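Local coordinates for protein formate dehydrogenase (PDB 6TTB) that catalyses the NAD-dependent oxidation of formate, presumably yielding carbon dioxide and NADH, at residues A37-E41 with F95-Y99; D88-P94 with L111-A117; G120-V124 with G135-V139; N273-K278 with G299-Y303. All blocks are in the same frame, centred on the assembly; numbering follows the deposited sequence.

Contact 1 of 4, residues A37-E41 with F95-Y99; sequences ALFPE and FYPAY
Leu38, which packs on Tyr96 and Ala98, is fixed through its backbone: Leu38 N is hydrogen-bonded to Ile91 O, which ties residues 37-38 to the next strand of the sheet. On the other segment, Ala98 N makes a weak hydrogen bond to Ser92 OG. With both backbones held by strand 89-92, the neighbour of 34-38 in the sheet and the strand from which the loop 95-99 emerges, the segments meet without a hydrogen bond to each other, and the Tyr96 ring does most of the joining. Pro40 sits over one face of that ring, its CA 4.0 Å from the ring centroid and only 9° off the normal, a CH-pi contact made almost squarely over the centre. Pro40 CG reaches back to Tyr96 CB at 4.3 Å. Leu38 comes instead to the ring edge, with Leu38 CG 3.8 Å from Tyr96 CE1 and the two side chains at about a right angle. Because CG of Leu38 is anti to the backbone N (chi1 178°), its branches point across the gap: CD1 stays by Tyr96 CE1, while CD2 also reaches Ala98 CB at 4.0 Å. Phe39 O approaches the ring obliquely, 3.6 Å from Tyr96 CE1. Leu176 of the second subunit packs on Pro40, Phe95 and Tyr96, and Trp174 NE1 of that subunit donates to Phe95 O. Phe95 itself touches NAD. The junction thus depends on apolar fit and a CH-pi contact; the directional bonds near it are made to other parts of the chain and to the partner subunit.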
# COMPACT_ATOMS: atom_id res chain seq x y z
N ALA A 37 -26.24 23.00 0.10
CA ALA A 37 -25.11 22.09 0.19
C ALA A 37 -25.56 20.67 -0.17
O ALA A 37 -26.70 20.28 0.17
CB ALA A 37 -24.49 22.18 1.55
N LEU A 38 -24.69 19.95 -0.91
CA LEU A 38 -24.87 18.54 -1.07
C LEU A 38 -23.68 17.78 -0.51
O LEU A 38 -22.52 17.95 -0.91
CB LEU A 38 -25.13 18.15 -2.52
CG LEU A 38 -25.28 16.64 -2.70
CD1 LEU A 38 -26.69 16.16 -2.24
CD2 LEU A 38 -24.99 16.21 -4.12
N PHE A 39 -24.00 16.88 0.39
CA PHE A 39 -23.02 16.15 1.14
C PHE A 39 -23.45 14.70 1.22
O PHE A 39 -24.64 14.39 1.15
CB PHE A 39 -22.97 16.75 2.51
CG PHE A 39 -22.35 18.11 2.54
CD1 PHE A 39 -21.26 18.40 1.78
CD2 PHE A 39 -22.75 19.03 3.49
CE1 PHE A 39 -20.58 19.60 1.95
CE2 PHE A 39 -22.11 20.25 3.62
CZ PHE A 39 -21.02 20.52 2.86
N PRO A 40 -22.51 13.77 1.44
CA PRO A 40 -22.89 12.37 1.65
C PRO A 40 -23.86 12.24 2.84
O PRO A 40 -23.86 13.09 3.77
CB PRO A 40 -21.58 11.65 1.97
CG PRO A 40 -20.44 12.68 1.59
CD PRO A 40 -21.07 14.06 1.65
N GLU A 41 -24.75 11.25 2.76
CA GLU A 41 -25.76 10.97 3.77
C GLU A 41 -25.10 10.47 5.06
O GLU A 41 -24.26 9.59 5.01
CB GLU A 41 -26.73 9.92 3.23
CG GLU A 41 -28.05 9.92 3.95
CD GLU A 41 -29.04 10.85 3.28
OE1 GLU A 41 -28.74 11.33 2.13
OE2 GLU A 41 -30.11 11.11 3.90
N PHE A 95 -15.88 14.25 -4.14
CA PHE A 95 -16.17 12.89 -3.74
C PHE A 95 -17.65 12.57 -3.95
O PHE A 95 -18.05 11.41 -3.98
CB PHE A 95 -15.70 12.68 -2.31
CG PHE A 95 -14.51 13.49 -1.90
CD1 PHE A 95 -13.23 13.24 -2.44
CD2 PHE A 95 -14.61 14.43 -0.88
CE1 PHE A 95 -12.12 13.95 -1.99
CE2 PHE A 95 -13.51 15.17 -0.47
CZ PHE A 95 -12.27 14.92 -1.02
N TYR A 96 -18.46 13.59 -4.11
CA TYR A 96 -19.90 13.40 -4.09
C TYR A 96 -20.56 14.68 -4.62
O TYR A 96 -21.04 15.51 -3.83
CB TYR A 96 -20.35 12.98 -2.68
CG TYR A 96 -21.79 12.55 -2.54
CD1 TYR A 96 -22.77 13.49 -2.36
CD2 TYR A 96 -22.17 11.21 -2.59
CE1 TYR A 96 -24.09 13.11 -2.16
CE2 TYR A 96 -23.50 10.82 -2.45
CZ TYR A 96 -24.45 11.79 -2.23
OH TYR A 96 -25.78 11.49 -2.10
N PRO A 97 -20.43 14.95 -5.93
CA PRO A 97 -20.62 16.29 -6.45
C PRO A 97 -22.04 16.59 -6.88
O PRO A 97 -22.78 15.71 -7.35
CB PRO A 97 -19.65 16.39 -7.63
CG PRO A 97 -19.54 14.93 -8.11
CD PRO A 97 -19.96 14.03 -6.95
N ALA A 98 -22.43 17.79 -6.61
CA ALA A 98 -23.59 18.37 -7.24
C ALA A 98 -23.15 18.97 -8.57
O ALA A 98 -22.43 19.98 -8.59
CB ALA A 98 -24.16 19.42 -6.32
N TYR A 99 -23.53 18.29 -9.68
CA TYR A 99 -23.14 18.72 -11.01
C TYR A 99 -23.83 20.03 -11.37
O TYR A 99 -25.05 20.14 -11.30
CB TYR A 99 -23.39 17.63 -12.04
CG TYR A 99 -22.33 16.55 -12.03
CD1 TYR A 99 -21.04 16.78 -12.56
CD2 TYR A 99 -22.59 15.30 -11.45
CE1 TYR A 99 -20.06 15.79 -12.50
CE2 TYR A 99 -21.63 14.29 -11.43
CZ TYR A 99 -20.35 14.54 -11.94
OH TYR A 99 -19.42 13.53 -11.88

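Contact 2 of 4, residues D88-P94 with L111-A117; sequences DVIISAP and LKLAITA
Ile90 and Ile115 carry the centre of a parallel ladder, in which each uses both its N and its O across the pair. Ile90 N donates to Leu113 O (2.9 Å), Ile115 N returns to Ile90 O (2.8 Å), and Ser92 N follows with Ile115 O (3.2 Å). The axes of strands 89-92 and 113-116 approach to 4.8 Å and their directions differ by 13°. On one face of the sheet Val89, Ile91, Leu113 and Ile115 line up. Ile91 and Ile115 lie side by side with their CD1 atoms 3.7 Å apart, both extended and pointing the same way, each CG1 being anti to the carbonyl carbon, and Val89 CG1 crosses to Ile115 CD1. On the other face Ile90 CG2 rests on Ala114 CB at 3.6 Å. Ahead of the ladder, Lys112 N bonds to Asp88 O, and a salt bridge from Lys112 NZ to Asp88 OD2 closes the same end; Asp88 OD1 turns to Lys34 N. Helix 102-106 links the two strands as a beta-alpha-beta unit. Phe347, Ile343 and Leu344 of helix 330-348 cover the Val89-Ile115 face, while strands 34-38 and 135-138 flank the pair within the five-stranded parallel sheet.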
# COMPACT_ATOMS: atom_id res chain seq x y z
N ASP A 88 -28.19 31.05 -3.80
CA ASP A 88 -27.20 32.11 -3.98
C ASP A 88 -25.81 31.49 -4.15
O ASP A 88 -24.93 32.04 -4.82
CB ASP A 88 -27.14 33.01 -2.76
CG ASP A 88 -28.23 34.06 -2.73
OD1 ASP A 88 -29.36 33.76 -2.22
OD2 ASP A 88 -27.94 35.16 -3.18
N VAL A 89 -25.61 30.34 -3.50
CA VAL A 89 -24.31 29.69 -3.43
C VAL A 89 -24.55 28.20 -3.34
O VAL A 89 -25.35 27.73 -2.50
CB VAL A 89 -23.50 30.16 -2.20
CG1 VAL A 89 -22.25 29.32 -2.06
CG2 VAL A 89 -23.16 31.66 -2.23
N ILE A 90 -23.87 27.44 -4.20
CA ILE A 90 -23.95 26.00 -4.11
C ILE A 90 -22.62 25.47 -3.55
O ILE A 90 -21.54 26.09 -3.74
CB ILE A 90 -24.26 25.41 -5.48
CG1 ILE A 90 -24.43 23.89 -5.42
CG2 ILE A 90 -23.20 25.84 -6.52
CD1 ILE A 90 -25.78 23.44 -4.86
N ILE A 91 -22.73 24.34 -2.83
CA ILE A 91 -21.56 23.76 -2.20
C ILE A 91 -21.58 22.24 -2.33
O ILE A 91 -22.59 21.61 -2.01
CB ILE A 91 -21.46 24.21 -0.74
CG1 ILE A 91 -21.26 25.74 -0.64
CG2 ILE A 91 -20.30 23.50 -0.11
CD1 ILE A 91 -21.31 26.32 0.82
N SER A 92 -20.47 21.66 -2.76
CA SER A 92 -20.33 20.20 -2.72
C SER A 92 -18.86 19.80 -2.78
O SER A 92 -18.00 20.64 -3.02
CB SER A 92 -21.09 19.53 -3.83
OG SER A 92 -20.42 19.77 -5.05
N ALA A 93 -18.60 18.49 -2.57
CA ALA A 93 -17.26 17.93 -2.61
C ALA A 93 -17.10 17.09 -3.87
O ALA A 93 -18.05 16.50 -4.37
CB ALA A 93 -17.06 17.09 -1.40
N PRO A 94 -15.87 16.95 -4.39
CA PRO A 94 -15.65 16.17 -5.61
C PRO A 94 -15.99 14.69 -5.41
O PRO A 94 -16.35 13.97 -6.37
CB PRO A 94 -14.15 16.31 -5.94
CG PRO A 94 -13.59 17.31 -4.88
CD PRO A 94 -14.65 17.50 -3.81
N LEU A 111 -27.38 32.64 -8.58
CA LEU A 111 -26.26 31.88 -8.10
C LEU A 111 -24.97 32.65 -8.43
O LEU A 111 -24.81 33.21 -9.49
CB LEU A 111 -26.31 30.54 -8.81
CG LEU A 111 -25.02 29.76 -8.81
CD1 LEU A 111 -24.75 29.21 -7.42
CD2 LEU A 111 -25.09 28.66 -9.82
N LYS A 112 -24.08 32.72 -7.49
CA LYS A 112 -23.02 33.68 -7.61
C LYS A 112 -21.73 32.95 -7.32
O LYS A 112 -20.68 33.30 -7.88
CB LYS A 112 -23.29 34.84 -6.65
CG LYS A 112 -24.53 35.70 -6.96
CD LYS A 112 -24.71 36.86 -5.95
CE LYS A 112 -25.61 36.55 -4.74
NZ LYS A 112 -27.04 36.50 -5.13
N LEU A 113 -21.84 31.86 -6.53
CA LEU A 113 -20.64 31.20 -6.00
C LEU A 113 -20.86 29.69 -5.90
O LEU A 113 -21.80 29.20 -5.25
CB LEU A 113 -20.23 31.83 -4.66
CG LEU A 113 -18.83 31.43 -4.15
CD1 LEU A 113 -17.77 31.50 -5.22
CD2 LEU A 113 -18.39 32.22 -2.86
N ALA A 114 -20.00 28.98 -6.61
CA ALA A 114 -19.97 27.53 -6.49
C ALA A 114 -18.71 27.12 -5.75
O ALA A 114 -17.59 27.25 -6.26
CB ALA A 114 -20.04 26.91 -7.86
N ILE A 115 -18.89 26.67 -4.52
CA ILE A 115 -17.72 26.27 -3.73
C ILE A 115 -17.57 24.77 -3.86
O ILE A 115 -18.56 24.03 -3.68
CB ILE A 115 -17.93 26.67 -2.27
CG1 ILE A 115 -18.37 28.12 -2.10
CG2 ILE A 115 -16.69 26.35 -1.45
CD1 ILE A 115 -18.60 28.41 -0.67
N THR A 116 -16.35 24.34 -4.15
CA THR A 116 -15.96 22.95 -4.09
C THR A 116 -15.41 22.63 -2.69
O THR A 116 -14.25 22.91 -2.38
CB THR A 116 -14.87 22.67 -5.14
OG1 THR A 116 -15.24 22.98 -6.50
CG2 THR A 116 -14.33 21.27 -5.03
N ALA A 117 -16.20 21.93 -1.86
CA ALA A 117 -15.67 21.49 -0.58
C ALA A 117 -14.58 20.46 -0.81
O ALA A 117 -14.79 19.29 -0.61
CB ALA A 117 -16.76 20.96 0.34

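Contact 3 of 4, residues G120-V124 with G135-V139; sequences GSDHV and GVVEV
Glu138 reaches from strand 135-138 over to Gly120 and Ser121 in the loop that follows strand 113-116. Its CB lies 4.0 Å from Ser121 OG. With chi1 at 70°, CG falls between the backbone N and the carbonyl carbon, and from there the extended chain runs toward the loop, Glu138 CG passing 4.2 Å from Gly120 N. The carboxylate carbon CD comes next to the same amide. At the tip, OE1 is placed to accept two hydrogen bonds, one from Ser121 OG and a weak one from Gly120 N. Both OE1 and Ser121 OG are less surely placed than their neighbours, and the details of these bonds are therefore doubtful. Ser121 OG is shared further, with Thr116 OG1, so that the hydroxyl links the carboxylate to the end of the adjacent strand. Beside this polar group, Val124 CG1 and Val136 CG2 meet at 4.2 Å, the two side chains sliding past each other in opposite directions, and Val136 CG1 also packs against Ser121. Residues 121-124 form a type I beta turn, closed by Val124 N on Ser121 O. Here the loop after strand 113-116 is tied to the end of the next strand, 135-138, by a carboxylate that accepts from loop donors. The strand order 2-1-3-4-5 is consistent with the flavodoxin-like substrate-binding domain of D-2-hydroxyacid dehydrogenases.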
# COMPACT_ATOMS: atom_id res chain seq x y z
N GLY A 120 -11.15 20.10 -6.78
CA GLY A 120 -11.50 19.45 -8.02
C GLY A 120 -12.90 19.87 -8.44
O GLY A 120 -13.89 19.46 -7.82
N SER A 121 -12.96 20.70 -9.47
CA SER A 121 -14.18 21.37 -9.83
C SER A 121 -14.67 20.89 -11.16
O SER A 121 -15.35 21.61 -11.86
CB SER A 121 -13.97 22.79 -9.85
OG SER A 121 -13.59 23.15 -8.55
N ASP A 122 -14.29 19.68 -11.53
CA ASP A 122 -14.67 19.32 -12.89
C ASP A 122 -16.16 19.03 -12.90
O ASP A 122 -16.70 18.92 -13.97
CB ASP A 122 -13.69 18.38 -13.63
CG ASP A 122 -13.08 17.30 -12.72
OD1 ASP A 122 -12.43 17.69 -11.67
OD2 ASP A 122 -13.32 16.08 -12.99
N HIS A 123 -16.84 19.12 -11.74
CA HIS A 123 -18.28 18.85 -11.67
C HIS A 123 -19.06 20.09 -12.06
O HIS A 123 -20.30 20.12 -12.03
CB HIS A 123 -18.70 18.30 -10.27
CG HIS A 123 -18.34 19.22 -9.12
ND1 HIS A 123 -17.00 19.51 -8.74
CD2 HIS A 123 -19.09 20.00 -8.31
CE1 HIS A 123 -16.98 20.45 -7.79
NE2 HIS A 123 -18.25 20.74 -7.48
N VAL A 124 -18.35 21.13 -12.47
CA VAL A 124 -19.02 22.40 -12.77
C VAL A 124 -18.64 22.80 -14.17
O VAL A 124 -17.44 22.82 -14.47
CB VAL A 124 -18.63 23.53 -11.77
CG1 VAL A 124 -19.40 24.82 -12.03
CG2 VAL A 124 -18.80 23.10 -10.30
N GLY A 135 -18.79 32.67 -9.71
CA GLY A 135 -17.43 32.39 -9.30
C GLY A 135 -17.31 30.94 -8.86
O GLY A 135 -18.27 30.38 -8.33
N VAL A 136 -16.13 30.37 -9.03
CA VAL A 136 -15.89 28.99 -8.68
C VAL A 136 -14.58 28.87 -7.91
O VAL A 136 -13.50 29.28 -8.42
CB VAL A 136 -15.84 28.13 -9.94
CG1 VAL A 136 -15.34 26.74 -9.66
CG2 VAL A 136 -17.20 28.10 -10.65
N VAL A 137 -14.65 28.28 -6.71
CA VAL A 137 -13.50 28.27 -5.83
C VAL A 137 -13.49 26.95 -5.13
O VAL A 137 -14.52 26.50 -4.66
CB VAL A 137 -13.52 29.41 -4.80
CG1 VAL A 137 -13.75 30.73 -5.49
CG2 VAL A 137 -14.61 29.19 -3.78
N GLU A 138 -12.29 26.39 -4.99
CA GLU A 138 -12.08 25.22 -4.20
C GLU A 138 -11.03 25.58 -3.14
O GLU A 138 -10.54 26.70 -3.16
CB GLU A 138 -11.75 24.02 -5.12
CG GLU A 138 -10.36 24.07 -5.82
CD GLU A 138 -10.18 23.17 -7.08
OE1 GLU A 138 -11.19 22.78 -7.72
OE2 GLU A 138 -9.03 22.95 -7.49
N VAL A 139 -10.73 24.64 -2.22
CA VAL A 139 -9.87 24.81 -1.04
C VAL A 139 -8.46 24.29 -1.33
O VAL A 139 -7.99 23.27 -0.81
CB VAL A 139 -10.48 24.04 0.13
CG1 VAL A 139 -9.76 24.36 1.43
CG2 VAL A 139 -11.99 24.28 0.24

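Contact 4 of 4, residues N273-K278 with G299-Y303; sequences NTARGK and GDVWY. With NAD (nicotinamide-adenine-dinucleotide), chain C.
Lys278 CG lies over one face of the Tyr303 ring, 4.0 Å from its centroid and 19° off the normal, a CH-pi contact offset toward the rim. The two side chains run alongside each other, pointing the same way; the ring is set there with CG of Tyr303 anti to the backbone N (chi1 -169°). The Arg276 guanidinium is met at its edge, where NE donates to NAD O2D on the ribose of the nicotinamide half, while NH1 forms a salt bridge with Asp122. The carboxamide of the cofactor is a third flat group: its N7N points almost straight at Thr274 O (3.3 Å, 171°) and makes a weak bond to Asp300 OD1. The other carboxylate oxygen of Asp300, OD2, receives Ser326 N. Val301 fills the middle. Its CG1 lies 3.3 Å from Ala275 O and also faces N7N, and its CG2 reaches Asn273 O and Gly277 N. Asn273 crosses Val301 at about a right angle and holds its own loop: OD1 accepts from Ala275 N at 2.8 Å, an Asx turn, and ND2 donates to Arg276 O, which it meets from above the carbonyl plane. Gly277 and Gly299 lie where a side chain would run into the other segment, so the backbones can approach; Gly299 CA makes a CA-H...O contact to Asn273 O. The two loops follow strands 269-273 and 294-299, neighbours in the seven-stranded parallel sheet of the NAD-binding domain, with helix 144-160 packed on Thr274 and Asp300.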
# COMPACT_ATOMS: atom_id res chain seq x y z
N ASN A 273 -3.21 6.50 -10.04
CA ASN A 273 -3.84 7.72 -10.42
C ASN A 273 -4.83 8.09 -9.34
O ASN A 273 -5.92 7.53 -9.27
CB ASN A 273 -4.49 7.60 -11.77
CG ASN A 273 -5.37 8.79 -12.06
OD1 ASN A 273 -5.17 9.87 -11.46
ND2 ASN A 273 -6.33 8.62 -13.00
N THR A 274 -4.41 9.02 -8.50
CA THR A 274 -5.24 9.66 -7.55
C THR A 274 -5.42 11.16 -7.92
O THR A 274 -5.58 12.02 -7.01
CB THR A 274 -4.45 9.70 -6.27
OG1 THR A 274 -3.15 10.25 -6.62
CG2 THR A 274 -4.38 8.34 -5.63
N ALA A 275 -5.26 11.49 -9.23
CA ALA A 275 -5.46 12.86 -9.69
C ALA A 275 -6.90 13.00 -10.20
O ALA A 275 -7.77 13.36 -9.42
CB ALA A 275 -4.41 13.30 -10.65
N ARG A 276 -7.19 12.64 -11.45
CA ARG A 276 -8.61 12.57 -11.84
C ARG A 276 -8.88 11.41 -12.80
O ARG A 276 -8.13 11.19 -13.73
CB ARG A 276 -9.23 13.90 -12.33
CG ARG A 276 -8.57 15.18 -11.83
CD ARG A 276 -9.53 16.17 -11.20
NE ARG A 276 -8.83 17.46 -10.96
CZ ARG A 276 -9.12 18.62 -11.56
NH1 ARG A 276 -10.09 18.68 -12.44
NH2 ARG A 276 -8.39 19.70 -11.31
N GLY A 277 -10.03 10.74 -12.59
CA GLY A 277 -10.45 9.60 -13.38
C GLY A 277 -10.17 9.74 -14.87
O GLY A 277 -9.65 8.79 -15.49
N LYS A 278 -10.59 10.89 -15.47
CA LYS A 278 -10.72 11.00 -16.94
C LYS A 278 -9.35 11.03 -17.61
O LYS A 278 -9.27 10.92 -18.83
CB LYS A 278 -11.40 12.31 -17.37
CG LYS A 278 -12.52 12.21 -18.41
CD LYS A 278 -12.58 13.48 -19.28
CE LYS A 278 -13.83 13.64 -20.14
NZ LYS A 278 -13.93 12.57 -21.16
N GLY A 299 -5.56 3.77 -7.34
CA GLY A 299 -6.05 5.13 -7.30
C GLY A 299 -7.43 5.17 -6.70
O GLY A 299 -8.00 4.13 -6.49
N ASP A 300 -7.99 6.38 -6.55
CA ASP A 300 -9.27 6.57 -5.86
C ASP A 300 -10.19 7.54 -6.62
O ASP A 300 -11.16 8.09 -6.01
CB ASP A 300 -9.06 7.02 -4.40
CG ASP A 300 -8.70 8.50 -4.24
OD1 ASP A 300 -8.09 9.10 -5.19
OD2 ASP A 300 -9.02 9.08 -3.17
N VAL A 301 -9.90 7.78 -7.93
CA VAL A 301 -10.61 8.84 -8.65
C VAL A 301 -11.29 8.22 -9.87
O VAL A 301 -10.71 7.33 -10.49
CB VAL A 301 -9.68 10.00 -9.06
CG1 VAL A 301 -9.28 10.84 -7.89
CG2 VAL A 301 -8.46 9.52 -9.83
N TRP A 302 -12.53 8.68 -10.20
CA TRP A 302 -13.32 7.96 -11.20
C TRP A 302 -13.96 8.86 -12.28
O TRP A 302 -14.36 10.00 -11.97
CB TRP A 302 -14.40 7.20 -10.49
CG TRP A 302 -13.91 6.31 -9.42
CD1 TRP A 302 -13.38 6.67 -8.21
CD2 TRP A 302 -14.05 4.87 -9.40
NE1 TRP A 302 -13.09 5.56 -7.47
CE2 TRP A 302 -13.52 4.44 -8.15
CE3 TRP A 302 -14.52 3.92 -10.33
CZ2 TRP A 302 -13.42 3.10 -7.81
CZ3 TRP A 302 -14.40 2.60 -9.98
CH2 TRP A 302 -13.86 2.20 -8.75
N TYR A 303 -14.26 8.27 -13.47
CA TYR A 303 -15.18 8.92 -14.43
C TYR A 303 -16.43 8.04 -14.73
O TYR A 303 -16.36 7.00 -15.43
CB TYR A 303 -14.45 9.40 -15.69
CG TYR A 303 -15.31 10.29 -16.57
CD1 TYR A 303 -15.86 11.48 -16.07
CD2 TYR A 303 -15.66 9.92 -17.88
CE1 TYR A 303 -16.78 12.22 -16.81
CE2 TYR A 303 -16.57 10.67 -18.64
CZ TYR A 303 -17.14 11.82 -18.09
OH TYR A 303 -17.99 12.59 -18.84
PA NAD C . -0.43 21.25 -8.71
O1A NAD C . -0.94 22.37 -9.54
O2A NAD C . 0.51 21.48 -7.54
O5B NAD C . 0.13 20.07 -9.65
C5B NAD C . -0.14 20.04 -11.07
C4B NAD C . 1.17 20.21 -11.80
O4B NAD C . 1.09 19.44 -13.01
C3B NAD C . 1.51 21.67 -12.21
O3B NAD C . 2.57 22.29 -11.47
C2B NAD C . 1.84 21.60 -13.71
O2B NAD C . 3.11 22.14 -14.02
C1B NAD C . 1.71 20.11 -14.07
N9A NAD C . 0.98 19.89 -15.32
C8A NAD C . 0.21 20.82 -16.00
N7A NAD C . -0.20 20.40 -17.18
C5A NAD C . 0.41 19.15 -17.33
C6A NAD C . 0.42 18.21 -18.40
N6A NAD C . -0.14 18.39 -19.58
N1A NAD C . 1.20 17.11 -18.24
C2A NAD C . 1.82 16.93 -17.06
N3A NAD C . 1.85 17.72 -15.99
C4A NAD C . 1.13 18.83 -16.18
O3 NAD C . -1.67 20.50 -8.15
PN NAD C . -1.58 19.43 -7.01
O1N NAD C . -1.98 20.14 -5.74
O2N NAD C . -0.25 18.74 -7.07
O5D NAD C . -2.75 18.41 -7.48
C5D NAD C . -2.40 17.26 -8.30
C4D NAD C . -3.67 16.70 -8.84
O4D NAD C . -4.24 15.83 -7.83
C3D NAD C . -4.72 17.80 -9.15
O3D NAD C . -4.96 17.95 -10.54
C2D NAD C . -5.95 17.41 -8.33
O2D NAD C . -7.18 17.36 -9.05
C1D NAD C . -5.64 16.04 -7.77
N1N NAD C . -6.08 15.98 -6.37
C2N NAD C . -6.98 14.94 -5.96
C3N NAD C . -7.41 14.87 -4.62
C7N NAD C . -8.12 13.61 -4.11
O7N NAD C . -8.88 13.71 -3.15
N7N NAD C . -7.87 12.43 -4.70
C4N NAD C . -7.13 15.99 -3.75
C5N NAD C . -6.27 17.02 -4.19
C6N NAD C . -5.78 17.01 -5.51

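Overall arrangement
Contacts 1, 2 and 3 belong to one five-stranded parallel sheet: strands 34-38, 89-92, 113-116 and 135-138 are successive neighbours in it, and the centres of contacts 2 and 3 are about 7 Å apart. His123 of contact 3 packs against Pro97 of contact 1 and Thr116 of contact 2, drawing the strand-end loops together. Contact 4 lies in the other sheet, its centre about 16 Å from that of contact 3 and 21 Å from that of contact 2. Among the four, contacts 3 and 4 touch through the salt bridge of Asp122 OD1 with Arg276 NH1 (2.7 Å). NAD lies close to both sides: contact 4 bonds to it, Phe95 touches it, and Gly120 and Pro94 come within about 5 and 6 Å.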